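Long-range contacts in rhamnosidase B (Bacillus sp., PDB 2OKX), which probably hydrolyses terminal alpha-L-rhamnose residues from glycosides, as an alpha-L-rhamnosidase of glycoside hydrolase family 78: residues A[540-545]-A[896-901]; A[891-896]-A[915-920]; A[923-928]-A[940-945]. All blocks are in the same frame, centred on the assembly; numbering follows the deposited sequence.

From the N terminus, strand 538-541 leads into helix 544-559, and contact 1 closes an excursion of 350 residues, about half of them helical, when 896-901 returns beside it. Contact 2 is local: it folds the 891-896 loop against strand 912-921. Its first segment starts before the second segment of contact 1 and shares Cys896 with it, so these two loops cross. Contact 3 follows in series, laying the 940-945 turn on strand 924-932. All three reach one sheet, ordered 538-541, 900-906, 912-921, 924-932, 946-954. Backbone bonds connect them: Ala901 O lies 2.9 Å from Trp917 N, and Ile891 O 2.9 Å from Thr940 N.

Contact 1: residues A[540-545]-A[896-901]; sequences RCSDAL and CDLTWA. With GOL (glycerol), chain I.
Cys541 and Ala901 form an antiparallel non-hydrogen-bonded pair at the edge of the C-terminal beta-sheet, where strand 538-541, which leads into helix 544-559 of the alpha-barrel glycosidase domain, pairs with strand 900-906. Their CA atoms are 3.9 Å apart, and their side chains share one face of the sheet. Beyond this pair Ser542 takes over. Its N-H donates to Trp900 O (3.1 Å), while its OG accepts from Thr899 N at 3.0 Å and 164°, so Ser542 holds Trp900 through its backbone and Thr899, in the loop just before the strand, through its side chain.

The Trp900 indole lies over the same bend: Ser542 N sits above the centre of one ring face, and Ser542 CB makes a CH-pi contact 3.7 Å from the five-membered centroid. At the rim, Arg540 NH2 approaches Trp900 CH2 to 3.5 Å with the guanidinium turned 45° to the ring, while Arg540 NH1 is engaged by Glu902. Deeper in, Cys541 SG meets Leu898 CD1. Asp543 occupies the N-cap position of helix 544-559, and its OD2 forms a salt bridge with Arg825, which also binds Asp897.

A glycerol, probably from the crystallisation liquor, bridges the two segments at the edge of the Trp900 ring: Trp900 NE1 donates to its O1 (3.0 Å), and its O2 donates to Ser542 O at 2.6 Å.

Contact 2: residues A[891-896]-A[915-920]; sequences IAPQPC and VSWEFV
The Trp917 indole carries Pro895 on one face and has Pro893 lying obliquely beside its pyrrole part, while Pro895 also reaches the edge of the Phe919 ring. This is the hydrophobic face of the C-terminal beta-sheet, where strand 912-921 is covered by the proline-rich loop between strands 888-891 and 900-906.

The face contact is a CH-pi interaction. Pro895 CG stands 3.9 Å from the centroid of the six-membered ring and only 17° off its normal, displaced toward the rim, with CH2 and CZ3 as its closest ring atoms. Pro895 CA comes still nearer, 3.4 Å from Trp917 CH2. The same pyrrolidine turns CB to Phe919 CE1, near the plane of that ring and 3.6 Å away, so one proline serves a ring face and a ring edge together. With CG between the backbone N and the carbonyl carbon (chi1 48°), the ring system starts out on the side of the strand that faces the loop.

At the other end of the indole, Pro893 CB is 3.5 Å from Trp917 NE1. The ring N-H is not left to this apolar neighbour: it donates to the backbone O of Leu877, which satisfies it in a buried setting and probably helps to hold the indole's rotation. Trp917 also packs on Ala901 of the neighbouring strand 900-906.

No hydrogen bond joins the two segments. Their directions differ by 38°, and the CA atoms of Pro893 and Trp917 are 8.4 Å apart, so the interval is filled mainly by side chains. At the beginning of both segments, the side chains of Ile891 and Val915 pass in opposite directions, Ile891 CD1 lying 4.0 Å from Val915 CG2.

Contact 3: residues A[923-928]-A[940-945]; sequences GKLKLR and TLPEGI
Leu925 and Ile945 cross at an angle, the CG2 methyl of Ile945 set against Leu925 CG at 3.8 Å and almost as close to its CD1. That methyl arrives there because Ile945 holds CG2 anti to the backbone N, with CG1 beside it (chi1 -58°). Leu925 meets Pro942 differently, tip to tip, CD1 facing the ring CD at 4.0 Å. Leu927 and Leu941 instead slide past one another in opposite directions and touch through their CD2 methyls, also at 4.0 Å.

Just before the strand, the backbone of Gly923 takes part. Its O lies 3.6 Å from Ile945 CG2, and its CA is 3.7 Å from Ile945 CD1. An alanine in place of Ile945 would lack CG1, CG2 and CD1, and would probably open a gap beside Leu925 while leaving Gly923 less covered.

The partner segment is shaped by a type II beta turn from Pro942 to Ile945, closed by Ile945 N donating to Pro942 O at 2.9 Å. Gly944 takes the positive phi (67°) of the third position. A water sits 2.8 Å from Gly923 O and 2.7 Å from Gly944 O, but more acceptors surround it than it has protons, so both bonds need not exist together.

The turn belongs to the connection between strands 936-939 and 946-954, and strand 946-954 runs parallel to strand 924-932, with Leu925 bonded through its backbone to Glu946 and Glu948. On the other flank, Leu925 packs on Phe919 and Leu927 on Val915 of strand 912-921, while Pro942 touches Pro895 in the neighbouring loop.

Contact 1: residues A[540-545]-A[896-901]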
ATOM      1  N   ARG A 540      -3.137 -24.520  15.301  1.00 15.42           N
ATOM      2  CA  ARG A 540      -2.242 -24.579  16.458  1.00 18.30           C
ATOM      3  C   ARG A 540      -1.620 -25.964  16.446  1.00 17.43           C
ATOM      4  O   ARG A 540      -2.271 -26.930  16.046  1.00 17.27           O
ATOM      5  CB  ARG A 540      -2.987 -24.392  17.785  1.00 18.60           C
ATOM      6  CG  ARG A 540      -3.626 -23.035  17.981  1.00 24.82           C
ATOM      7  CD  ARG A 540      -4.231 -22.908  19.380  1.00 28.26           C
ATOM      8  NE  ARG A 540      -4.885 -24.141  19.819  1.00 31.47           N
ATOM      9  CZ  ARG A 540      -4.355 -24.992  20.695  1.00 32.73           C
ATOM     10  NH1 ARG A 540      -5.004 -26.092  21.042  1.00 31.71           N
ATOM     11  NH2 ARG A 540      -3.176 -24.731  21.240  1.00 35.37           N
ATOM     12  N   CYS A 541      -0.367 -26.066  16.876  1.00 16.13           N
ATOM     13  CA  CYS A 541       0.297 -27.355  16.912  1.00 14.58           C
ATOM     14  C   CYS A 541       1.298 -27.414  18.062  1.00 15.87           C
ATOM     15  O   CYS A 541       1.472 -26.436  18.796  1.00 13.76           O
ATOM     16  CB  CYS A 541       0.991 -27.639  15.575  1.00 16.47           C
ATOM     17  SG  CYS A 541       2.438 -26.625  15.218  1.00 15.83           S
ATOM     18  N   SER A 542       1.950 -28.562  18.214  1.00 14.26           N
ATOM     19  CA  SER A 542       2.915 -28.766  19.290  1.00 15.06           C
ATOM     20  C   SER A 542       4.148 -27.862  19.202  1.00 15.46           C
ATOM     21  O   SER A 542       4.893 -27.725  20.171  1.00 16.26           O
ATOM     22  CB  SER A 542       3.360 -30.232  19.308  1.00 16.63           C
ATOM     23  OG  SER A 542       3.985 -30.586  18.088  1.00 14.42           O
ATOM     24  N   ASP A 543       4.360 -27.252  18.046  1.00 15.57           N
ATOM     25  CA  ASP A 543       5.513 -26.383  17.837  1.00 14.79           C
ATOM     26  C   ASP A 543       5.098 -24.916  18.012  1.00 14.57           C
ATOM     27  O   ASP A 543       4.466 -24.332  17.136  1.00 13.48           O
ATOM     28  CB  ASP A 543       6.072 -26.608  16.428  1.00 13.96           C
ATOM     29  CG  ASP A 543       7.377 -25.867  16.185  1.00 17.19           C
ATOM     30  OD1 ASP A 543       7.547 -24.757  16.728  1.00 20.96           O
ATOM     31  OD2 ASP A 543       8.228 -26.386  15.433  1.00 18.79           O
ATOM     32  N   ALA A 544       5.462 -24.329  19.145  1.00 14.48           N
ATOM     33  CA  ALA A 544       5.118 -22.937  19.435  1.00 15.29           C
ATOM     34  C   ALA A 544       5.639 -21.941  18.396  1.00 14.31           C
ATOM     35  O   ALA A 544       5.008 -20.914  18.150  1.00 13.45           O
ATOM     36  CB  ALA A 544       5.624 -22.558  20.824  1.00 14.76           C
ATOM     37  N   LEU A 545       6.787 -22.227  17.789  1.00 14.25           N
ATOM     38  CA  LEU A 545       7.332 -21.322  16.777  1.00 14.93           C
ATOM     39  C   LEU A 545       6.394 -21.289  15.570  1.00 15.92           C
ATOM     40  O   LEU A 545       6.065 -20.217  15.045  1.00 14.68           O
ATOM     41  CB  LEU A 545       8.737 -21.769  16.355  1.00 15.01           C
ATOM     42  CG  LEU A 545       9.391 -21.056  15.162  1.00 17.80           C
ATOM     43  CD1 LEU A 545       9.319 -19.546  15.346  1.00 20.45           C
ATOM     44  CD2 LEU A 545      10.844 -21.505  15.028  1.00 18.01           C
ATOM     45  N   CYS A 896       4.863 -34.722  10.159  1.00 17.28           N
ATOM     46  CA  CYS A 896       6.300 -34.476  10.135  1.00 19.21           C
ATOM     47  C   CYS A 896       6.815 -34.763  11.540  1.00 20.01           C
ATOM     48  O   CYS A 896       6.631 -35.869  12.048  1.00 20.17           O
ATOM     49  CB  CYS A 896       6.591 -33.025   9.737  1.00 18.28           C
ATOM     50  SG  CYS A 896       5.984 -32.601   8.098  1.00 20.79           S
ATOM     51  N   ASP A 897       7.436 -33.777  12.185  1.00 19.88           N
ATOM     52  CA  ASP A 897       7.956 -33.995  13.536  1.00 20.27           C
ATOM     53  C   ASP A 897       7.067 -33.458  14.654  1.00 20.44           C
ATOM     54  O   ASP A 897       7.505 -33.347  15.800  1.00 21.78           O
ATOM     55  CB  ASP A 897       9.364 -33.402  13.673  1.00 21.29           C
ATOM     56  CG  ASP A 897       9.430 -31.930  13.282  1.00 25.92           C
ATOM     57  OD1 ASP A 897      10.558 -31.396  13.237  1.00 27.50           O
ATOM     58  OD2 ASP A 897       8.374 -31.306  13.021  1.00 21.54           O
ATOM     59  N   LEU A 898       5.820 -33.135  14.327  1.00 17.80           N
ATOM     60  CA  LEU A 898       4.880 -32.609  15.316  1.00 17.28           C
ATOM     61  C   LEU A 898       4.186 -33.741  16.081  1.00 18.85           C
ATOM     62  O   LEU A 898       4.020 -34.844  15.551  1.00 19.74           O
ATOM     63  CB  LEU A 898       3.825 -31.751  14.615  1.00 16.95           C
ATOM     64  CG  LEU A 898       4.354 -30.588  13.767  1.00 16.53           C
ATOM     65  CD1 LEU A 898       3.187 -29.881  13.083  1.00 14.39           C
ATOM     66  CD2 LEU A 898       5.136 -29.611  14.658  1.00 14.76           C
ATOM     67  N   THR A 899       3.783 -33.479  17.322  1.00 17.65           N
ATOM     68  CA  THR A 899       3.103 -34.507  18.110  1.00 19.21           C
ATOM     69  C   THR A 899       1.587 -34.336  18.051  1.00 18.91           C
ATOM     70  O   THR A 899       0.835 -35.285  18.285  1.00 17.70           O
ATOM     71  CB  THR A 899       3.571 -34.509  19.578  1.00 19.97           C
ATOM     72  OG1 THR A 899       3.404 -33.205  20.145  1.00 21.83           O
ATOM     73  CG2 THR A 899       5.032 -34.911  19.659  1.00 20.05           C
ATOM     74  N   TRP A 900       1.144 -33.122  17.737  1.00 17.16           N
ATOM     75  CA  TRP A 900      -0.283 -32.833  17.612  1.00 17.61           C
ATOM     76  C   TRP A 900      -0.502 -31.540  16.845  1.00 17.69           C
ATOM     77  O   TRP A 900       0.408 -30.726  16.704  1.00 17.70           O
ATOM     78  CB  TRP A 900      -0.970 -32.732  18.985  1.00 17.62           C
ATOM     79  CG  TRP A 900      -0.464 -31.622  19.882  1.00 18.30           C
ATOM     80  CD1 TRP A 900       0.537 -31.709  20.807  1.00 19.11           C
ATOM     81  CD2 TRP A 900      -0.917 -30.259  19.909  1.00 17.55           C
ATOM     82  NE1 TRP A 900       0.737 -30.487  21.409  1.00 18.59           N
ATOM     83  CE2 TRP A 900      -0.140 -29.579  20.876  1.00 16.26           C
ATOM     84  CE3 TRP A 900      -1.901 -29.547  19.209  1.00 15.69           C
ATOM     85  CZ2 TRP A 900      -0.314 -28.218  21.161  1.00 17.38           C
ATOM     86  CZ3 TRP A 900      -2.077 -28.187  19.494  1.00 16.31           C
ATOM     87  CH2 TRP A 900      -1.287 -27.541  20.460  1.00 16.11           C
ATOM     88  N   ALA A 901      -1.714 -31.375  16.329  1.00 15.66           N
ATOM     89  CA  ALA A 901      -2.092 -30.172  15.594  1.00 14.92           C
ATOM     90  C   ALA A 901      -3.604 -30.147  15.481  1.00 16.92           C
ATOM     91  O   ALA A 901      -4.264 -31.188  15.556  1.00 16.20           O
ATOM     92  CB  ALA A 901      -1.464 -30.165  14.209  1.00 17.16           C
TER
HETATM   93  C1  GOL I3006       2.300 -28.979  23.823  1.00 37.78           C
HETATM   94  O1  GOL I3006       2.425 -30.280  23.912  1.00 34.13           O
HETATM   95  C2  GOL I3006       3.677 -28.326  23.642  1.00 39.26           C
HETATM   96  O2  GOL I3006       4.326 -28.834  22.472  1.00 37.82           O
HETATM   97  C3  GOL I3006       3.509 -26.810  23.533  1.00 38.33           C
HETATM   98  O3  GOL I3006       4.785 -26.193  23.352  1.00 39.22           O

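Contact 2: residues A[891-896]-A[915-920]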
ATOM      1  N   ILE A 891      -8.744 -35.146   3.511  1.00 18.01           N
ATOM      2  CA  ILE A 891      -8.041 -34.981   4.776  1.00 18.61           C
ATOM      3  C   ILE A 891      -6.841 -35.924   4.746  1.00 18.75           C
ATOM      4  O   ILE A 891      -6.996 -37.150   4.789  1.00 20.28           O
ATOM      5  CB  ILE A 891      -8.942 -35.338   5.979  1.00 18.31           C
ATOM      6  CG1 ILE A 891     -10.224 -34.496   5.948  1.00 19.02           C
ATOM      7  CG2 ILE A 891      -8.185 -35.102   7.289  1.00 18.21           C
ATOM      8  CD1 ILE A 891     -10.001 -32.992   5.995  1.00 20.57           C
ATOM      9  N   ALA A 892      -5.645 -35.351   4.655  1.00 18.04           N
ATOM     10  CA  ALA A 892      -4.419 -36.142   4.601  1.00 16.91           C
ATOM     11  C   ALA A 892      -3.315 -35.448   5.393  1.00 16.28           C
ATOM     12  O   ALA A 892      -2.485 -34.744   4.827  1.00 17.52           O
ATOM     13  CB  ALA A 892      -3.987 -36.326   3.148  1.00 14.43           C
ATOM     14  N   PRO A 893      -3.293 -35.652   6.714  1.00 15.91           N
ATOM     15  CA  PRO A 893      -2.287 -35.040   7.589  1.00 16.07           C
ATOM     16  C   PRO A 893      -0.856 -35.449   7.256  1.00 18.59           C
ATOM     17  O   PRO A 893      -0.612 -36.546   6.753  1.00 16.64           O
ATOM     18  CB  PRO A 893      -2.698 -35.520   8.985  1.00 15.55           C
ATOM     19  CG  PRO A 893      -4.177 -35.782   8.855  1.00 14.30           C
ATOM     20  CD  PRO A 893      -4.243 -36.459   7.501  1.00 15.39           C
ATOM     21  N   GLN A 894       0.077 -34.535   7.523  1.00 18.07           N
ATOM     22  CA  GLN A 894       1.505 -34.766   7.336  1.00 18.51           C
ATOM     23  C   GLN A 894       2.134 -34.163   8.591  1.00 19.43           C
ATOM     24  O   GLN A 894       2.661 -33.050   8.565  1.00 19.44           O
ATOM     25  CB  GLN A 894       2.031 -34.058   6.078  1.00 19.25           C
ATOM     26  CG  GLN A 894       1.522 -34.653   4.763  1.00 19.32           C
ATOM     27  CD  GLN A 894       1.871 -36.128   4.604  1.00 21.46           C
ATOM     28  OE1 GLN A 894       1.306 -36.817   3.754  1.00 25.15           O
ATOM     29  NE2 GLN A 894       2.807 -36.615   5.414  1.00 18.76           N
ATOM     30  N   PRO A 895       2.059 -34.889   9.719  1.00 19.68           N
ATOM     31  CA  PRO A 895       2.599 -34.458  11.011  1.00 19.03           C
ATOM     32  C   PRO A 895       4.084 -34.108  11.041  1.00 20.01           C
ATOM     33  O   PRO A 895       4.512 -33.294  11.864  1.00 17.83           O
ATOM     34  CB  PRO A 895       2.280 -35.637  11.930  1.00 18.80           C
ATOM     35  CG  PRO A 895       1.044 -36.232  11.304  1.00 19.85           C
ATOM     36  CD  PRO A 895       1.392 -36.200   9.848  1.00 19.18           C
ATOM     37  N   CYS A 896       4.863 -34.722  10.159  1.00 17.28           N
ATOM     38  CA  CYS A 896       6.300 -34.476  10.135  1.00 19.21           C
ATOM     39  C   CYS A 896       6.815 -34.763  11.540  1.00 20.01           C
ATOM     40  O   CYS A 896       6.631 -35.869  12.048  1.00 20.17           O
ATOM     41  CB  CYS A 896       6.591 -33.025   9.737  1.00 18.28           C
ATOM     42  SG  CYS A 896       5.984 -32.601   8.098  1.00 20.79           S
ATOM     43  N   VAL A 915     -10.414 -30.025  12.119  1.00 17.33           N
ATOM     44  CA  VAL A 915      -9.585 -31.221  12.205  1.00 15.36           C
ATOM     45  C   VAL A 915      -8.607 -31.147  13.369  1.00 16.38           C
ATOM     46  O   VAL A 915      -8.011 -30.106  13.630  1.00 15.50           O
ATOM     47  CB  VAL A 915      -8.763 -31.424  10.910  1.00 16.95           C
ATOM     48  CG1 VAL A 915      -7.746 -32.544  11.098  1.00 16.12           C
ATOM     49  CG2 VAL A 915      -9.694 -31.739   9.746  1.00 17.96           C
ATOM     50  N   SER A 916      -8.453 -32.256  14.080  1.00 16.39           N
ATOM     51  CA  SER A 916      -7.495 -32.305  15.172  1.00 16.79           C
ATOM     52  C   SER A 916      -6.879 -33.693  15.186  1.00 19.37           C
ATOM     53  O   SER A 916      -7.558 -34.685  14.901  1.00 18.33           O
ATOM     54  CB  SER A 916      -8.174 -32.029  16.515  1.00 17.74           C
ATOM     55  OG  SER A 916      -9.012 -33.106  16.900  1.00 18.65           O
ATOM     56  N   TRP A 917      -5.586 -33.765  15.486  1.00 15.51           N
ATOM     57  CA  TRP A 917      -4.921 -35.050  15.574  1.00 16.28           C
ATOM     58  C   TRP A 917      -3.737 -34.988  16.518  1.00 16.53           C
ATOM     59  O   TRP A 917      -3.200 -33.916  16.793  1.00 14.67           O
ATOM     60  CB  TRP A 917      -4.470 -35.571  14.190  1.00 14.82           C
ATOM     61  CG  TRP A 917      -3.725 -34.609  13.294  1.00 16.13           C
ATOM     62  CD1 TRP A 917      -4.207 -34.006  12.161  1.00 16.90           C
ATOM     63  CD2 TRP A 917      -2.351 -34.204  13.405  1.00 15.40           C
ATOM     64  NE1 TRP A 917      -3.218 -33.261  11.559  1.00 15.93           N
ATOM     65  CE2 TRP A 917      -2.071 -33.364  12.302  1.00 17.06           C
ATOM     66  CE3 TRP A 917      -1.331 -34.469  14.330  1.00 17.44           C
ATOM     67  CZ2 TRP A 917      -0.811 -32.787  12.097  1.00 17.49           C
ATOM     68  CZ3 TRP A 917      -0.076 -33.892  14.128  1.00 17.60           C
ATOM     69  CH2 TRP A 917       0.170 -33.062  13.021  1.00 17.18           C
ATOM     70  N   GLU A 918      -3.358 -36.146  17.040  1.00 16.52           N
ATOM     71  CA  GLU A 918      -2.220 -36.238  17.936  1.00 18.26           C
ATOM     72  C   GLU A 918      -1.766 -37.686  17.995  1.00 18.14           C
ATOM     73  O   GLU A 918      -2.575 -38.599  17.832  1.00 16.78           O
ATOM     74  CB  GLU A 918      -2.602 -35.755  19.334  1.00 22.69           C
ATOM     75  CG  GLU A 918      -3.450 -36.716  20.135  1.00 29.57           C
ATOM     76  CD  GLU A 918      -3.821 -36.149  21.491  1.00 34.26           C
ATOM     77  OE1 GLU A 918      -4.683 -35.249  21.541  1.00 37.43           O
ATOM     78  OE2 GLU A 918      -3.241 -36.590  22.504  1.00 36.38           O
ATOM     79  N   PHE A 919      -0.470 -37.902  18.199  1.00 18.64           N
ATOM     80  CA  PHE A 919       0.039 -39.261  18.307  1.00 20.01           C
ATOM     81  C   PHE A 919      -0.255 -39.748  19.715  1.00 20.66           C
ATOM     82  O   PHE A 919       0.106 -39.089  20.690  1.00 21.06           O
ATOM     83  CB  PHE A 919       1.548 -39.312  18.044  1.00 18.68           C
ATOM     84  CG  PHE A 919       1.908 -39.244  16.593  1.00 19.56           C
ATOM     85  CD1 PHE A 919       2.204 -38.028  15.988  1.00 19.32           C
ATOM     86  CD2 PHE A 919       1.924 -40.402  15.816  1.00 20.90           C
ATOM     87  CE1 PHE A 919       2.510 -37.963  14.630  1.00 19.38           C
ATOM     88  CE2 PHE A 919       2.228 -40.347  14.462  1.00 19.00           C
ATOM     89  CZ  PHE A 919       2.521 -39.124  13.865  1.00 20.07           C
ATOM     90  N   VAL A 920      -0.928 -40.889  19.826  1.00 21.41           N
ATOM     91  CA  VAL A 920      -1.265 -41.443  21.137  1.00 23.16           C
ATOM     92  C   VAL A 920      -0.222 -42.471  21.556  1.00 24.04           C
ATOM     93  O   VAL A 920      -0.127 -42.836  22.725  1.00 25.88           O
ATOM     94  CB  VAL A 920      -2.662 -42.097  21.127  1.00 24.78           C
ATOM     95  CG1 VAL A 920      -3.715 -41.045  20.800  1.00 24.57           C
ATOM     96  CG2 VAL A 920      -2.707 -43.230  20.111  1.00 22.38           C
TER

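Contact 3: residues A[923-928]-A[940-945]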
ATOM      1  N   GLY A 923       3.747 -44.369  16.008  1.00 24.68           N
ATOM      2  CA  GLY A 923       3.109 -44.704  14.744  1.00 22.87           C
ATOM      3  C   GLY A 923       1.597 -44.787  14.773  1.00 21.52           C
ATOM      4  O   GLY A 923       0.984 -45.313  13.839  1.00 23.12           O
ATOM      5  N   LYS A 924       0.982 -44.259  15.822  1.00 20.11           N
ATOM      6  CA  LYS A 924      -0.469 -44.312  15.937  1.00 20.38           C
ATOM      7  C   LYS A 924      -1.097 -42.959  16.249  1.00 19.36           C
ATOM      8  O   LYS A 924      -0.788 -42.335  17.263  1.00 19.46           O
ATOM      9  CB  LYS A 924      -0.859 -45.331  17.008  1.00 21.59           C
ATOM     10  CG  LYS A 924      -2.357 -45.566  17.136  1.00 22.98           C
ATOM     11  CD  LYS A 924      -2.639 -46.670  18.146  1.00 26.01           C
ATOM     12  CE  LYS A 924      -4.133 -46.895  18.316  1.00 29.25           C
ATOM     13  NZ  LYS A 924      -4.421 -48.039  19.227  1.00 34.61           N
ATOM     14  N   LEU A 925      -1.992 -42.522  15.370  1.00 19.87           N
ATOM     15  CA  LEU A 925      -2.675 -41.242  15.523  1.00 20.83           C
ATOM     16  C   LEU A 925      -4.122 -41.368  15.959  1.00 21.93           C
ATOM     17  O   LEU A 925      -4.765 -42.399  15.763  1.00 23.13           O
ATOM     18  CB  LEU A 925      -2.695 -40.477  14.195  1.00 20.54           C
ATOM     19  CG  LEU A 925      -1.549 -39.636  13.647  1.00 23.86           C
ATOM     20  CD1 LEU A 925      -1.934 -39.156  12.249  1.00 24.25           C
ATOM     21  CD2 LEU A 925      -1.276 -38.448  14.557  1.00 19.53           C
ATOM     22  N   LYS A 926      -4.621 -40.289  16.546  1.00 20.00           N
ATOM     23  CA  LYS A 926      -6.014 -40.172  16.933  1.00 19.84           C
ATOM     24  C   LYS A 926      -6.380 -38.957  16.075  1.00 19.85           C
ATOM     25  O   LYS A 926      -5.682 -37.938  16.119  1.00 17.02           O
ATOM     26  CB  LYS A 926      -6.157 -39.826  18.411  1.00 24.22           C
ATOM     27  CG  LYS A 926      -7.579 -39.936  18.916  1.00 30.86           C
ATOM     28  CD  LYS A 926      -7.866 -38.922  20.013  1.00 35.31           C
ATOM     29  CE  LYS A 926      -6.866 -39.003  21.154  1.00 36.77           C
ATOM     30  NZ  LYS A 926      -7.152 -37.971  22.193  1.00 38.21           N
ATOM     31  N   LEU A 927      -7.445 -39.060  15.289  1.00 17.27           N
ATOM     32  CA  LEU A 927      -7.849 -37.972  14.403  1.00 15.32           C
ATOM     33  C   LEU A 927      -9.350 -37.719  14.454  1.00 18.08           C
ATOM     34  O   LEU A 927     -10.140 -38.658  14.393  1.00 16.31           O
ATOM     35  CB  LEU A 927      -7.435 -38.311  12.962  1.00 16.86           C
ATOM     36  CG  LEU A 927      -8.003 -37.489  11.797  1.00 17.21           C
ATOM     37  CD1 LEU A 927      -7.425 -36.087  11.837  1.00 19.07           C
ATOM     38  CD2 LEU A 927      -7.656 -38.159  10.467  1.00 17.97           C
ATOM     39  N   ARG A 928      -9.734 -36.449  14.567  1.00 15.46           N
ATOM     40  CA  ARG A 928     -11.140 -36.059  14.606  1.00 15.11           C
ATOM     41  C   ARG A 928     -11.394 -35.081  13.457  1.00 16.99           C
ATOM     42  O   ARG A 928     -10.597 -34.164  13.212  1.00 15.13           O
ATOM     43  CB  ARG A 928     -11.464 -35.380  15.942  0.50 15.65           C
ATOM     44  CG  ARG A 928     -12.918 -34.943  16.102  0.50 15.45           C
ATOM     45  CD  ARG A 928     -13.078 -34.022  17.312  0.50 17.03           C
ATOM     46  NE  ARG A 928     -14.462 -33.605  17.534  0.50 17.01           N
ATOM     47  CZ  ARG A 928     -15.397 -34.364  18.099  0.50 16.38           C
ATOM     48  NH1 ARG A 928     -15.107 -35.594  18.507  0.50 16.71           N
ATOM     49  NH2 ARG A 928     -16.624 -33.886  18.263  0.50 16.84           N
ATOM     50  N   THR A 940      -7.000 -40.020   4.571  1.00 17.85           N
ATOM     51  CA  THR A 940      -5.789 -40.791   4.312  1.00 17.08           C
ATOM     52  C   THR A 940      -4.761 -40.530   5.410  1.00 19.37           C
ATOM     53  O   THR A 940      -4.217 -39.430   5.506  1.00 16.45           O
ATOM     54  CB  THR A 940      -5.121 -40.402   2.968  1.00 18.16           C
ATOM     55  OG1 THR A 940      -6.061 -40.524   1.896  1.00 20.22           O
ATOM     56  CG2 THR A 940      -3.933 -41.314   2.685  1.00 19.14           C
ATOM     57  N   LEU A 941      -4.494 -41.527   6.245  1.00 16.99           N
ATOM     58  CA  LEU A 941      -3.487 -41.349   7.284  1.00 17.73           C
ATOM     59  C   LEU A 941      -2.126 -41.344   6.590  1.00 19.16           C
ATOM     60  O   LEU A 941      -1.950 -41.983   5.550  1.00 19.35           O
ATOM     61  CB  LEU A 941      -3.556 -42.486   8.302  1.00 17.25           C
ATOM     62  CG  LEU A 941      -4.840 -42.548   9.130  1.00 17.48           C
ATOM     63  CD1 LEU A 941      -4.712 -43.649  10.166  1.00 17.48           C
ATOM     64  CD2 LEU A 941      -5.079 -41.197   9.818  1.00 18.97           C
ATOM     65  N   PRO A 942      -1.149 -40.610   7.146  1.00 19.19           N
ATOM     66  CA  PRO A 942       0.188 -40.543   6.545  1.00 20.84           C
ATOM     67  C   PRO A 942       0.904 -41.893   6.476  1.00 20.16           C
ATOM     68  O   PRO A 942       0.571 -42.826   7.208  1.00 18.21           O
ATOM     69  CB  PRO A 942       0.911 -39.519   7.422  1.00 18.77           C
ATOM     70  CG  PRO A 942       0.240 -39.666   8.744  1.00 19.31           C
ATOM     71  CD  PRO A 942      -1.216 -39.794   8.369  1.00 20.04           C
ATOM     72  N   GLU A 943       1.887 -41.977   5.585  1.00 22.00           N
ATOM     73  CA  GLU A 943       2.649 -43.203   5.358  1.00 23.43           C
ATOM     74  C   GLU A 943       3.021 -43.988   6.606  1.00 22.72           C
ATOM     75  O   GLU A 943       3.643 -43.456   7.529  1.00 21.16           O
ATOM     76  CB  GLU A 943       3.919 -42.889   4.551  1.00 27.00           C
ATOM     77  CG  GLU A 943       4.828 -44.093   4.301  1.00 29.27           C
ATOM     78  CD  GLU A 943       5.957 -43.784   3.325  1.00 35.78           C
ATOM     79  OE1 GLU A 943       6.436 -42.630   3.315  1.00 37.61           O
ATOM     80  OE2 GLU A 943       6.377 -44.697   2.576  1.00 37.02           O
ATOM     81  N   GLY A 944       2.618 -45.259   6.620  1.00 22.15           N
ATOM     82  CA  GLY A 944       2.919 -46.153   7.728  1.00 21.51           C
ATOM     83  C   GLY A 944       2.276 -45.862   9.071  1.00 22.49           C
ATOM     84  O   GLY A 944       2.610 -46.498  10.069  1.00 23.99           O
ATOM     85  N   ILE A 945       1.348 -44.914   9.109  1.00 19.72           N
ATOM     86  CA  ILE A 945       0.691 -44.555  10.356  1.00 18.54           C
ATOM     87  C   ILE A 945      -0.699 -45.177  10.461  1.00 20.12           C
ATOM     88  O   ILE A 945      -1.467 -45.167   9.500  1.00 20.61           O
ATOM     89  CB  ILE A 945       0.573 -43.004  10.477  1.00 19.52           C
ATOM     90  CG1 ILE A 945       1.970 -42.373  10.408  1.00 20.33           C
ATOM     91  CG2 ILE A 945      -0.105 -42.617  11.775  1.00 18.39           C
ATOM     92  CD1 ILE A 945       2.885 -42.804  11.530  1.00 21.90           C
TER
HETATM   93  O   HOH W   1       1.573 -47.627  12.352  1.00 25.98           O